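Local coordinates for protein aspartate-semialdehyde dehydrogenase (PDB 2YV3) that probably catalyses the NADPH-dependent reductive dephosphorylation of L-aspartyl-4-phosphate to L-aspartate semialdehyde, a shared step in lysine, methionine and threonine biosynthesis, at residues R2-G7 and L60-V65. Residues are numbered along the deposited sequence; the frame is centred on the assembly and turned at random.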
ATOM      1  N   ARG A   2      22.142  30.349  19.717  1.00 29.48           N
ATOM      2  CA  ARG A   2      21.190  31.014  18.851  1.00 32.02           C
ATOM      3  C   ARG A   2      20.835  30.032  17.748  1.00 38.45           C
ATOM      4  O   ARG A   2      21.716  29.432  17.117  1.00 35.31           O
ATOM      5  CB  ARG A   2      21.795  32.288  18.270  1.00 35.89           C
ATOM      6  CG  ARG A   2      22.486  33.171  19.325  1.00 42.59           C
ATOM      7  CD  ARG A   2      23.909  32.685  19.580  1.00 43.68           C
ATOM      8  NE  ARG A   2      24.729  32.849  18.384  1.00 45.13           N
ATOM      9  CZ  ARG A   2      25.253  34.011  17.994  1.00 51.98           C
ATOM     10  NH1 ARG A   2      25.049  35.107  18.721  1.00 48.91           N
ATOM     11  NH2 ARG A   2      25.962  34.082  16.869  1.00 31.56           N
ATOM     12  N   VAL A   3      19.535  29.859  17.531  1.00 28.40           N
ATOM     13  CA  VAL A   3      19.054  28.935  16.530  1.00 22.20           C
ATOM     14  C   VAL A   3      18.000  29.585  15.662  1.00 23.15           C
ATOM     15  O   VAL A   3      17.126  30.286  16.159  1.00 24.20           O
ATOM     16  CB  VAL A   3      18.451  27.706  17.201  1.00 31.65           C
ATOM     17  CG1 VAL A   3      19.477  27.078  18.125  1.00 37.48           C
ATOM     18  CG2 VAL A   3      17.220  28.105  18.000  1.00 36.12           C
ATOM     19  N   ALA A   4      18.087  29.345  14.358  1.00 27.39           N
ATOM     20  CA  ALA A   4      17.133  29.900  13.408  1.00 24.98           C
ATOM     21  C   ALA A   4      16.263  28.801  12.827  1.00 30.87           C
ATOM     22  O   ALA A   4      16.687  27.650  12.696  1.00 35.71           O
ATOM     23  CB  ALA A   4      17.860  30.599  12.290  1.00 20.06           C
ATOM     24  N   VAL A   5      15.041  29.154  12.467  1.00 30.16           N
ATOM     25  CA  VAL A   5      14.166  28.176  11.874  1.00 24.04           C
ATOM     26  C   VAL A   5      13.662  28.675  10.539  1.00 28.76           C
ATOM     27  O   VAL A   5      12.578  29.252  10.435  1.00 29.01           O
ATOM     28  CB  VAL A   5      12.985  27.867  12.765  1.00 35.48           C
ATOM     29  CG1 VAL A   5      12.270  26.607  12.226  1.00 26.83           C
ATOM     30  CG2 VAL A   5      13.464  27.691  14.218  1.00 25.43           C
ATOM     31  N   VAL A   6      14.475  28.451   9.516  1.00 27.35           N
ATOM     32  CA  VAL A   6      14.141  28.866   8.170  1.00 27.44           C
ATOM     33  C   VAL A   6      12.964  27.992   7.749  1.00 33.80           C
ATOM     34  O   VAL A   6      13.050  26.767   7.821  1.00 24.78           O
ATOM     35  CB  VAL A   6      15.358  28.645   7.223  1.00 26.89           C
ATOM     36  CG1 VAL A   6      15.089  29.251   5.862  1.00 27.06           C
ATOM     37  CG2 VAL A   6      16.604  29.265   7.829  1.00 13.47           C
ATOM     38  N   GLY A   7      11.861  28.629   7.349  1.00 31.03           N
ATOM     39  CA  GLY A   7      10.682  27.894   6.920  1.00 24.63           C
ATOM     40  C   GLY A   7       9.510  27.864   7.894  1.00 31.55           C
ATOM     41  O   GLY A   7       8.423  27.420   7.540  1.00 34.66           O
ATOM     42  N   LEU A  60      22.736  36.390   8.580  1.00 43.14           N
ATOM     43  CA  LEU A  60      22.816  36.786   9.990  1.00 47.84           C
ATOM     44  C   LEU A  60      21.549  36.477  10.794  1.00 42.92           C
ATOM     45  O   LEU A  60      20.439  36.491  10.254  1.00 40.33           O
ATOM     46  CB  LEU A  60      23.130  38.287  10.108  1.00 51.73           C
ATOM     47  CG  LEU A  60      24.003  38.718  11.293  1.00 53.53           C
ATOM     48  CD1 LEU A  60      25.446  38.370  10.965  1.00 64.03           C
ATOM     49  CD2 LEU A  60      23.862  40.217  11.575  1.00 58.89           C
ATOM     50  N   PRO A  61      21.694  36.175  12.092  1.00 38.34           N
ATOM     51  CA  PRO A  61      22.876  36.028  12.951  1.00 47.80           C
ATOM     52  C   PRO A  61      22.655  34.794  13.836  1.00 48.33           C
ATOM     53  O   PRO A  61      22.096  34.916  14.931  1.00 48.50           O
ATOM     54  CB  PRO A  61      22.829  37.295  13.780  1.00 46.62           C
ATOM     55  CG  PRO A  61      21.337  37.385  14.103  1.00 42.53           C
ATOM     56  CD  PRO A  61      20.596  36.747  12.891  1.00 41.22           C
ATOM     57  N   VAL A  62      23.100  33.615  13.407  1.00 47.48           N
ATOM     58  CA  VAL A  62      22.811  32.451  14.232  1.00 45.31           C
ATOM     59  C   VAL A  62      23.828  31.308  14.335  1.00 43.36           C
ATOM     60  O   VAL A  62      24.657  31.085  13.446  1.00 44.89           O
ATOM     61  CB  VAL A  62      21.433  31.878  13.814  1.00 40.85           C
ATOM     62  CG1 VAL A  62      21.609  30.793  12.769  1.00 35.24           C
ATOM     63  CG2 VAL A  62      20.676  31.403  15.027  1.00 28.96           C
ATOM     64  N   ASP A  63      23.729  30.594  15.455  1.00 39.13           N
ATOM     65  CA  ASP A  63      24.573  29.446  15.791  1.00 37.43           C
ATOM     66  C   ASP A  63      24.158  28.197  15.028  1.00 39.06           C
ATOM     67  O   ASP A  63      24.987  27.409  14.576  1.00 31.07           O
ATOM     68  CB  ASP A  63      24.432  29.146  17.277  1.00 37.73           C
ATOM     69  CG  ASP A  63      25.556  29.696  18.087  1.00 34.21           C
ATOM     70  OD1 ASP A  63      25.323  30.048  19.263  1.00 26.39           O
ATOM     71  OD2 ASP A  63      26.674  29.760  17.541  1.00 48.22           O
ATOM     72  N   LEU A  64      22.852  28.020  14.908  1.00 31.07           N
ATOM     73  CA  LEU A  64      22.323  26.860  14.244  1.00 31.67           C
ATOM     74  C   LEU A  64      21.149  27.236  13.359  1.00 35.57           C
ATOM     75  O   LEU A  64      20.281  28.028  13.747  1.00 30.97           O
ATOM     76  CB  LEU A  64      21.880  25.848  15.296  1.00 23.58           C
ATOM     77  CG  LEU A  64      21.324  24.517  14.803  1.00 24.98           C
ATOM     78  CD1 LEU A  64      22.448  23.593  14.362  1.00 22.75           C
ATOM     79  CD2 LEU A  64      20.526  23.893  15.942  1.00 21.96           C
ATOM     80  N   VAL A  65      21.123  26.659  12.166  1.00 32.03           N
ATOM     81  CA  VAL A  65      20.049  26.923  11.223  1.00 28.77           C
ATOM     82  C   VAL A  65      19.346  25.622  10.833  1.00 28.92           C
ATOM     83  O   VAL A  65      19.951  24.732  10.234  1.00 24.89           O
ATOM     84  CB  VAL A  65      20.596  27.602   9.965  1.00 25.74           C
ATOM     85  CG1 VAL A  65      21.655  26.744   9.362  1.00 24.39           C
ATOM     86  CG2 VAL A  65      19.475  27.840   8.957  1.00 32.33           C
TER
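The guanidinium of Arg2 has the carbonyl O of Pro61 over one face and Asp63 CB at its edge, in plane, while the Asp63 carboxylate lies oblique to it, the two planes 58° apart. Bends at chi2 (83°) and chi3 (65°) turn the arginine chain toward Asp63, and Arg2 NE makes a salt bridge to Asp63 OD1 at 3.0 Å. Asp63 OD1 also uses its anti lone pair to accept from Arg2 N at 3.2 Å, so one carboxylate oxygen takes both the backbone N-H and the side-chain NE. An alanine in place of Asp63 would probably leave the Arg2 side chain freer to turn, with NE and the backbone N both lacking this acceptor. Past this salt bridge, strands 3-6 and 64-67 run as parallel neighbours in the central sheet of the Rossmann-type NADP-binding domain. Ala4 N donates to Leu64 O at 2.6 Å, and Leu64 N probably donates to Arg2 O, whose position is less certain. Val3 CG1 packs on Leu64 CB (3.9 Å) on one face of the sheet; on the other, Ala4 CB meets Val62 CG1 at 3.8 Å. Farther along, Val6 CG2 and Val65 CG2 touch, and Trp81 of helix 70-83 contacts both valines.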